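Local coordinates for cupin 2 conserved barrel domain protein (Leptotrichia buccalis, PDB 3RNS), which is of unknown function but belongs to the cupin superfamily and carries a conserved beta-barrel domain, at residues 131-145 with 155-167. Residues are numbered along the deposited sequence; the frame is centred on the assembly and turned at random.
Sequences LAEVVEYQEGKIVSK and MTIMSFWKGESLD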
ATOM      1  N   LEU A 131      -6.342   2.233   8.423  1.00 36.96           N
ATOM      2  CA  LEU A 131      -6.703   1.129   7.570  1.00 36.12           C
ATOM      3  C   LEU A 131      -6.902  -0.177   8.350  1.00 36.13           C
ATOM      4  O   LEU A 131      -7.881  -0.875   8.120  1.00 35.86           O
ATOM      5  CB  LEU A 131      -5.620   0.955   6.510  1.00 35.88           C
ATOM      6  CG  LEU A 131      -5.959   0.240   5.246  1.00 35.68           C
ATOM      7  CD1 LEU A 131      -7.206   0.804   4.634  1.00 36.06           C
ATOM      8  CD2 LEU A 131      -4.768   0.372   4.323  1.00 35.32           C
ATOM      9  N   ALA A 132      -5.988  -0.493   9.273  1.00 35.10           N
ATOM     10  CA  ALA A 132      -6.045  -1.739  10.041  1.00 35.95           C
ATOM     11  C   ALA A 132      -7.362  -1.846  10.837  1.00 37.52           C
ATOM     12  O   ALA A 132      -7.983  -2.936  10.975  1.00 37.78           O
ATOM     13  CB  ALA A 132      -4.790  -1.859  10.993  1.00 33.93           C
ATOM     14  N   GLU A 133      -7.808  -0.706  11.332  1.00 38.98           N
ATOM     15  CA  GLU A 133      -9.009  -0.701  12.157  0.60 41.35           C
ATOM     16  C   GLU A 133     -10.305  -0.891  11.356  1.00 41.80           C
ATOM     17  O   GLU A 133     -11.349  -1.097  11.916  1.00 42.81           O
ATOM     18  CB  GLU A 133      -9.062   0.551  13.016  0.60 43.17           C
ATOM     19  CG  GLU A 133      -8.956   0.261  14.530  0.60 48.68           C
ATOM     20  CD  GLU A 133      -7.522   0.015  15.068  0.60 52.90           C
ATOM     21  OE1 GLU A 133      -7.437  -0.535  16.197  0.60 54.86           O
ATOM     22  OE2 GLU A 133      -6.501   0.375  14.397  0.60 52.92           O
ATOM     23  N   VAL A 134     -10.228  -0.890  10.044  1.00 41.58           N
ATOM     24  CA  VAL A 134     -11.433  -1.030   9.228  1.00 42.74           C
ATOM     25  C   VAL A 134     -11.928  -2.483   9.122  1.00 41.54           C
ATOM     26  O   VAL A 134     -13.096  -2.737   8.828  1.00 40.82           O
ATOM     27  CB  VAL A 134     -11.156  -0.359   7.846  1.00 42.65           C
ATOM     28  CG1 VAL A 134     -11.516  -1.243   6.687  1.00 44.25           C
ATOM     29  CG2 VAL A 134     -11.834   0.970   7.798  1.00 46.91           C
ATOM     30  N   VAL A 135     -11.030  -3.432   9.336  1.00 39.52           N
ATOM     31  CA  VAL A 135     -11.413  -4.825   9.428  1.00 39.55           C
ATOM     32  C   VAL A 135     -11.060  -5.353  10.801  1.00 39.64           C
ATOM     33  O   VAL A 135      -9.943  -5.187  11.284  1.00 39.97           O
ATOM     34  CB  VAL A 135     -10.687  -5.752   8.384  1.00 39.07           C
ATOM     35  CG1 VAL A 135     -11.464  -5.791   7.087  1.00 38.78           C
ATOM     36  CG2 VAL A 135      -9.167  -5.383   8.203  1.00 36.32           C
ATOM     37  N   GLU A 136     -11.982  -6.093  11.364  1.00 38.97           N
ATOM     38  CA  GLU A 136     -11.772  -6.732  12.621  1.00 39.78           C
ATOM     39  C   GLU A 136     -11.250  -8.161  12.434  1.00 37.14           C
ATOM     40  O   GLU A 136     -11.576  -8.830  11.456  1.00 36.17           O
ATOM     41  CB  GLU A 136     -13.143  -6.763  13.331  1.00 42.82           C
ATOM     42  CG  GLU A 136     -13.029  -6.867  14.801  1.00 49.78           C
ATOM     43  CD  GLU A 136     -14.331  -6.524  15.512  1.00 57.32           C
ATOM     44  OE1 GLU A 136     -15.371  -7.151  15.195  1.00 59.46           O
ATOM     45  OE2 GLU A 136     -14.277  -5.609  16.379  1.00 63.95           O
ATOM     46  N   TYR A 137     -10.471  -8.656  13.376  1.00 35.42           N
ATOM     47  CA  TYR A 137     -10.316 -10.099  13.519  1.00 35.07           C
ATOM     48  C   TYR A 137     -11.634 -10.820  13.936  1.00 35.96           C
ATOM     49  O   TYR A 137     -12.407 -10.329  14.797  1.00 38.36           O
ATOM     50  CB  TYR A 137      -9.211 -10.440  14.528  1.00 34.73           C
ATOM     51  CG  TYR A 137      -7.825 -10.035  14.101  1.00 33.26           C
ATOM     52  CD1 TYR A 137      -7.253 -10.550  12.944  1.00 34.35           C
ATOM     53  CD2 TYR A 137      -7.062  -9.177  14.871  1.00 34.10           C
ATOM     54  CE1 TYR A 137      -6.021 -10.161  12.540  1.00 33.01           C
ATOM     55  CE2 TYR A 137      -5.782  -8.818  14.488  1.00 32.11           C
ATOM     56  CZ  TYR A 137      -5.274  -9.326  13.332  1.00 31.83           C
ATOM     57  OH  TYR A 137      -4.037  -8.967  12.917  1.00 30.18           O
ATOM     58  N   GLN A 138     -11.889 -11.973  13.318  1.00 34.87           N
ATOM     59  CA  GLN A 138     -12.955 -12.874  13.719  1.00 35.40           C
ATOM     60  C   GLN A 138     -12.405 -14.292  13.763  1.00 34.16           C
ATOM     61  O   GLN A 138     -11.716 -14.749  12.857  1.00 30.92           O
ATOM     62  CB  GLN A 138     -14.148 -12.758  12.773  1.00 37.34           C
ATOM     63  CG  GLN A 138     -14.777 -11.318  12.767  1.00 39.85           C
ATOM     64  CD  GLN A 138     -16.003 -11.154  11.867  1.00 46.12           C
ATOM     65  OE1 GLN A 138     -16.762 -12.085  11.644  1.00 48.44           O
ATOM     66  NE2 GLN A 138     -16.193  -9.940  11.349  1.00 51.66           N
ATOM     67  N   GLU A 139     -12.768 -15.006  14.810  1.00 34.22           N
ATOM     68  CA  GLU A 139     -12.173 -16.301  15.094  1.00 34.82           C
ATOM     69  C   GLU A 139     -12.477 -17.334  13.991  1.00 34.32           C
ATOM     70  O   GLU A 139     -13.643 -17.590  13.637  1.00 32.89           O
ATOM     71  CB  GLU A 139     -12.678 -16.836  16.456  1.00 36.67           C
ATOM     72  CG  GLU A 139     -11.945 -18.102  16.891  1.00 40.27           C
ATOM     73  CD  GLU A 139     -12.435 -18.713  18.211  1.00 48.01           C
ATOM     74  OE1 GLU A 139     -13.472 -18.275  18.769  1.00 48.66           O
ATOM     75  OE2 GLU A 139     -11.743 -19.650  18.667  1.00 52.35           O
ATOM     76  N   GLY A 140     -11.413 -17.939  13.486  1.00 32.47           N
ATOM     77  CA  GLY A 140     -11.494 -18.976  12.449  1.00 32.94           C
ATOM     78  C   GLY A 140     -11.821 -18.415  11.074  1.00 32.39           C
ATOM     79  O   GLY A 140     -12.068 -19.190  10.171  1.00 32.47           O
ATOM     80  N   LYS A 141     -11.780 -17.082  10.913  1.00 31.45           N
ATOM     81  CA  LYS A 141     -12.294 -16.424   9.703  1.00 30.57           C
ATOM     82  C   LYS A 141     -11.274 -15.538   9.009  1.00 29.39           C
ATOM     83  O   LYS A 141     -10.289 -15.105   9.612  1.00 28.85           O
ATOM     84  CB  LYS A 141     -13.536 -15.602  10.033  1.00 30.59           C
ATOM     85  CG  LYS A 141     -14.653 -16.488  10.455  1.00 31.24           C
ATOM     86  CD  LYS A 141     -15.743 -15.804  11.147  1.00 31.85           C
ATOM     87  CE  LYS A 141     -16.775 -16.813  11.603  1.00 36.06           C
ATOM     88  NZ  LYS A 141     -17.656 -16.044  12.564  1.00 37.44           N
ATOM     89  N   ILE A 142     -11.525 -15.324   7.719  1.00 29.44           N
ATOM     90  CA  ILE A 142     -10.881 -14.269   6.903  1.00 28.12           C
ATOM     91  C   ILE A 142     -11.965 -13.239   6.608  1.00 29.08           C
ATOM     92  O   ILE A 142     -13.073 -13.609   6.191  1.00 28.46           O
ATOM     93  CB  ILE A 142     -10.374 -14.815   5.589  1.00 28.83           C
ATOM     94  CG1 ILE A 142      -9.353 -15.928   5.827  1.00 29.08           C
ATOM     95  CG2 ILE A 142      -9.730 -13.682   4.694  1.00 28.18           C
ATOM     96  CD1 ILE A 142      -8.739 -16.592   4.533  1.00 31.77           C
ATOM     97  N   VAL A 143     -11.702 -11.981   6.939  1.00 28.08           N
ATOM     98  CA  VAL A 143     -12.654 -10.891   6.686  1.00 29.77           C
ATOM     99  C   VAL A 143     -12.013 -10.018   5.656  1.00 29.71           C
ATOM    100  O   VAL A 143     -10.873  -9.585   5.843  1.00 29.32           O
ATOM    101  CB  VAL A 143     -12.918 -10.023   7.929  1.00 29.12           C
ATOM    102  CG1 VAL A 143     -13.977  -8.936   7.582  1.00 30.24           C
ATOM    103  CG2 VAL A 143     -13.348 -10.929   9.097  1.00 30.98           C
ATOM    104  N   SER A 144     -12.711  -9.780   4.557  1.00 30.55           N
ATOM    105  CA  SER A 144     -12.143  -9.002   3.443  0.70 31.29           C
ATOM    106  C   SER A 144     -13.074  -7.818   3.125  1.00 32.35           C
ATOM    107  O   SER A 144     -14.276  -7.967   3.090  1.00 32.70           O
ATOM    108  CB  SER A 144     -11.921  -9.931   2.229  0.70 31.60           C
ATOM    109  OG  SER A 144     -11.887  -9.290   0.953  0.70 34.87           O
ATOM    110  N   LYS A 145     -12.503  -6.626   2.947  1.00 32.51           N
ATOM    111  CA  LYS A 145     -13.257  -5.424   2.591  1.00 34.58           C
ATOM    112  C   LYS A 145     -12.555  -4.790   1.409  1.00 34.60           C
ATOM    113  O   LYS A 145     -11.375  -4.364   1.515  1.00 31.46           O
ATOM    114  CB  LYS A 145     -13.241  -4.394   3.700  1.00 36.57           C
ATOM    115  CG  LYS A 145     -14.187  -4.559   4.808  1.00 43.17           C
ATOM    116  CD  LYS A 145     -14.707  -3.185   5.303  1.00 50.89           C
ATOM    117  CE  LYS A 145     -15.573  -3.371   6.562  1.00 54.43           C
ATOM    118  NZ  LYS A 145     -15.254  -2.345   7.594  1.00 57.32           N
HETATM  119  N   MSE A 155      -7.942  -2.724  -4.740  1.00 33.82           N
HETATM  120  CA  MSE A 155      -7.346  -2.619  -3.410  0.70 32.60           C
HETATM  121  C   MSE A 155      -8.297  -3.197  -2.390  1.00 31.66           C
HETATM  122  O   MSE A 155      -9.480  -2.862  -2.365  1.00 31.93           O
HETATM  123  CB  MSE A 155      -6.990  -1.163  -3.025  0.70 32.84           C
HETATM  124  CG  MSE A 155      -5.996  -0.491  -3.984  0.70 37.22           C
HETATM  125 SE   MSE A 155      -5.652   1.394  -3.603  0.42 38.74          SE
HETATM  126  CE  MSE A 155      -4.692   1.212  -1.923  0.70 35.55           C
ATOM    127  N   THR A 156      -7.764  -4.055  -1.547  1.00 30.19           N
ATOM    128  CA  THR A 156      -8.559  -4.777  -0.595  1.00 30.39           C
ATOM    129  C   THR A 156      -7.799  -4.916   0.693  1.00 29.33           C
ATOM    130  O   THR A 156      -6.563  -5.104   0.667  1.00 28.26           O
ATOM    131  CB  THR A 156      -8.868  -6.169  -1.194  1.00 33.13           C
ATOM    132  OG1 THR A 156      -9.697  -5.981  -2.352  1.00 33.44           O
ATOM    133  CG2 THR A 156      -9.604  -7.056  -0.203  1.00 33.03           C
ATOM    134  N   ILE A 157      -8.502  -4.797   1.823  1.00 28.98           N
ATOM    135  CA  ILE A 157      -7.920  -5.052   3.124  0.60 29.43           C
ATOM    136  C   ILE A 157      -8.497  -6.349   3.703  1.00 29.99           C
ATOM    137  O   ILE A 157      -9.700  -6.604   3.564  1.00 29.30           O
ATOM    138  CB  ILE A 157      -8.128  -3.806   4.092  0.60 30.92           C
ATOM    139  CG1 ILE A 157      -7.899  -4.172   5.553  0.60 33.14           C
ATOM    140  CG2 ILE A 157      -9.480  -3.149   3.943  0.60 31.41           C
ATOM    141  CD1 ILE A 157      -6.445  -4.219   5.895  0.60 36.24           C
HETATM  142  N   MSE A 158      -7.658  -7.138   4.371  1.00 29.34           N
HETATM  143  CA  MSE A 158      -8.089  -8.449   4.882  1.00 31.38           C
HETATM  144  C   MSE A 158      -7.520  -8.733   6.240  1.00 29.23           C
HETATM  145  O   MSE A 158      -6.390  -8.353   6.513  1.00 31.23           O
HETATM  146  CB  MSE A 158      -7.657  -9.578   3.938  1.00 30.86           C
HETATM  147  CG  MSE A 158      -7.856  -9.238   2.435  1.00 38.64           C
HETATM  148 SE   MSE A 158      -7.317 -10.740   1.251  0.60 47.50          SE
HETATM  149  CE  MSE A 158      -8.611 -12.015   1.743  1.00 45.42           C
ATOM    150  N   SER A 159      -8.314  -9.368   7.094  1.00 29.16           N
ATOM    151  CA  SER A 159      -7.830  -9.930   8.367  1.00 28.25           C
ATOM    152  C   SER A 159      -7.908 -11.451   8.301  1.00 28.72           C
ATOM    153  O   SER A 159      -8.881 -12.018   7.723  1.00 28.62           O
ATOM    154  CB  SER A 159      -8.633  -9.404   9.565  1.00 28.68           C
ATOM    155  OG  SER A 159      -9.983  -9.882   9.541  1.00 29.37           O
ATOM    156  N   PHE A 160      -6.882 -12.110   8.843  1.00 27.16           N
ATOM    157  CA  PHE A 160      -6.786 -13.571   8.825  1.00 28.29           C
ATOM    158  C   PHE A 160      -6.624 -13.984  10.300  1.00 29.06           C
ATOM    159  O   PHE A 160      -5.712 -13.490  10.999  1.00 28.52           O
ATOM    160  CB  PHE A 160      -5.526 -14.070   8.094  1.00 28.47           C
ATOM    161  CG  PHE A 160      -5.561 -13.976   6.605  1.00 29.34           C
ATOM    162  CD1 PHE A 160      -5.480 -12.744   5.962  1.00 33.05           C
ATOM    163  CD2 PHE A 160      -5.583 -15.144   5.816  1.00 30.34           C
ATOM    164  CE1 PHE A 160      -5.469 -12.673   4.548  1.00 30.43           C
ATOM    165  CE2 PHE A 160      -5.571 -15.054   4.420  1.00 29.23           C
ATOM    166  CZ  PHE A 160      -5.547 -13.830   3.804  1.00 30.87           C
ATOM    167  N   TRP A 161      -7.498 -14.856  10.777  1.00 28.41           N
ATOM    168  CA  TRP A 161      -7.270 -15.493  12.056  1.00 28.76           C
ATOM    169  C   TRP A 161      -6.208 -16.573  11.860  1.00 29.17           C
ATOM    170  O   TRP A 161      -6.169 -17.249  10.833  1.00 29.22           O
ATOM    171  CB  TRP A 161      -8.567 -16.103  12.593  1.00 29.77           C
ATOM    172  CG  TRP A 161      -8.462 -16.479  14.007  1.00 28.63           C
ATOM    173  CD1 TRP A 161      -8.147 -17.726  14.503  1.00 32.82           C
ATOM    174  CD2 TRP A 161      -8.675 -15.632  15.144  1.00 29.19           C
ATOM    175  NE1 TRP A 161      -8.172 -17.696  15.865  1.00 32.15           N
ATOM    176  CE2 TRP A 161      -8.458 -16.418  16.289  1.00 32.64           C
ATOM    177  CE3 TRP A 161      -9.047 -14.284  15.300  1.00 28.25           C
ATOM    178  CZ2 TRP A 161      -8.602 -15.906  17.596  1.00 34.59           C
ATOM    179  CZ3 TRP A 161      -9.138 -13.756  16.593  1.00 34.24           C
ATOM    180  CH2 TRP A 161      -8.943 -14.581  17.730  1.00 34.76           C
ATOM    181  N   LYS A 162      -5.370 -16.757  12.865  1.00 30.65           N
ATOM    182  CA  LYS A 162      -4.349 -17.810  12.852  1.00 31.91           C
ATOM    183  C   LYS A 162      -4.915 -19.141  12.393  1.00 32.57           C
ATOM    184  O   LYS A 162      -5.986 -19.559  12.843  1.00 32.81           O
ATOM    185  CB  LYS A 162      -3.787 -17.952  14.259  1.00 34.13           C
ATOM    186  CG  LYS A 162      -2.800 -19.062  14.377  1.00 38.31           C
ATOM    187  CD  LYS A 162      -2.343 -19.227  15.766  1.00 45.41           C
ATOM    188  CE  LYS A 162      -1.311 -20.331  15.830  1.00 49.58           C
ATOM    189  NZ  LYS A 162      -0.963 -20.501  17.262  1.00 55.58           N
ATOM    190  N   GLY A 163      -4.226 -19.806  11.476  1.00 32.88           N
ATOM    191  CA  GLY A 163      -4.711 -21.062  10.914  1.00 33.39           C
ATOM    192  C   GLY A 163      -5.487 -20.921   9.642  1.00 33.97           C
ATOM    193  O   GLY A 163      -5.733 -21.909   8.988  1.00 34.59           O
ATOM    194  N   GLU A 164      -5.954 -19.720   9.295  1.00 33.74           N
ATOM    195  CA  GLU A 164      -6.669 -19.537   8.018  0.60 33.32           C
ATOM    196  C   GLU A 164      -5.667 -19.319   6.893  1.00 32.65           C
ATOM    197  O   GLU A 164      -4.567 -18.860   7.115  1.00 31.07           O
ATOM    198  CB  GLU A 164      -7.707 -18.391   8.069  0.60 33.73           C
ATOM    199  CG  GLU A 164      -9.136 -18.818   8.524  0.60 36.07           C
ATOM    200  CD  GLU A 164      -9.928 -19.675   7.485  0.60 37.82           C
ATOM    201  OE1 GLU A 164      -9.678 -19.629   6.248  0.60 40.81           O
ATOM    202  OE2 GLU A 164     -10.820 -20.406   7.926  0.60 37.15           O
ATOM    203  N   SER A 165      -6.065 -19.689   5.671  1.00 32.80           N
ATOM    204  CA  SER A 165      -5.211 -19.632   4.525  1.00 32.96           C
ATOM    205  C   SER A 165      -6.011 -19.451   3.250  1.00 33.27           C
ATOM    206  O   SER A 165      -7.169 -19.811   3.192  1.00 33.56           O
ATOM    207  CB  SER A 165      -4.396 -20.950   4.384  1.00 33.65           C
ATOM    208  OG  SER A 165      -5.241 -22.086   4.199  1.00 35.52           O
ATOM    209  N   LEU A 166      -5.358 -18.926   2.224  1.00 33.20           N
ATOM    210  CA  LEU A 166      -5.831 -19.027   0.866  1.00 34.93           C
ATOM    211  C   LEU A 166      -4.991 -20.070   0.122  1.00 36.62           C
ATOM    212  O   LEU A 166      -3.759 -20.053   0.184  1.00 35.32           O
ATOM    213  CB  LEU A 166      -5.688 -17.681   0.167  1.00 35.21           C
ATOM    214  CG  LEU A 166      -6.320 -16.476   0.886  1.00 33.89           C
ATOM    215  CD1 LEU A 166      -6.066 -15.195   0.041  1.00 34.84           C
ATOM    216  CD2 LEU A 166      -7.788 -16.756   1.062  1.00 34.43           C
ATOM    217  N   ASP A 167      -5.669 -20.936  -0.600  1.00 38.77           N
ATOM    218  CA  ASP A 167      -5.028 -21.924  -1.467  1.00 41.13           C
ATOM    219  C   ASP A 167      -4.345 -21.229  -2.649  1.00 41.51           C
ATOM    220  O   ASP A 167      -4.702 -20.105  -2.990  1.00 41.20           O
ATOM    221  CB  ASP A 167      -6.090 -22.888  -2.028  1.00 42.83           C
ATOM    222  CG  ASP A 167      -6.740 -23.751  -0.953  1.00 46.71           C
ATOM    223  OD1 ASP A 167      -6.048 -24.112   0.024  1.00 47.30           O
ATOM    224  OD2 ASP A 167      -7.961 -24.069  -1.099  1.00 52.47           O
TER
HETATM  225  O   HOH W   1     -10.216 -12.530  10.949  1.00 26.50           O
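I142 lies beside F160 as a non-hydrogen-bonded pair of the antiparallel hairpin formed by strands 142-150 and 153-160. I142 CB is 3.8 Å from S159 O. I142 CG2, anti to the backbone N, sits over the centre of the F160 ring, 4.2 Å from the centroid, and also meets the CE methyl of selenomethionine M158. CG1 packs on E164 CB. The tip, I142 CD1, touches both F160 CE2 (3.5 Å) and L166 CD2 (3.6 Å). On the face that carries V143 and S159, S159 OG donates to E136 O at 2.7 Å, approaching from above the carbonyl plane. A water donates to S159 OG and to K141 O and accepts from Q138 N, linking the 135-141 loop to S159 of strand 153-160. W161 lies against the type II turn 138-141. E139 CA stands over one face of the six-membered ring of W161, a CH-pi contact, and W161 N donates to K141 O (3.0 Å). With an alanine in place of W161, the turn would probably lose the ring face under E139 CA and G140 N, leaving that stretch less firmly held. Strand 142-150 is an edge strand of its sheet within the chain. Strand 153-160 pairs on its other side with strand 218-225, where F218 stacks on F160, while L166 reaches V211 of strand 209-212.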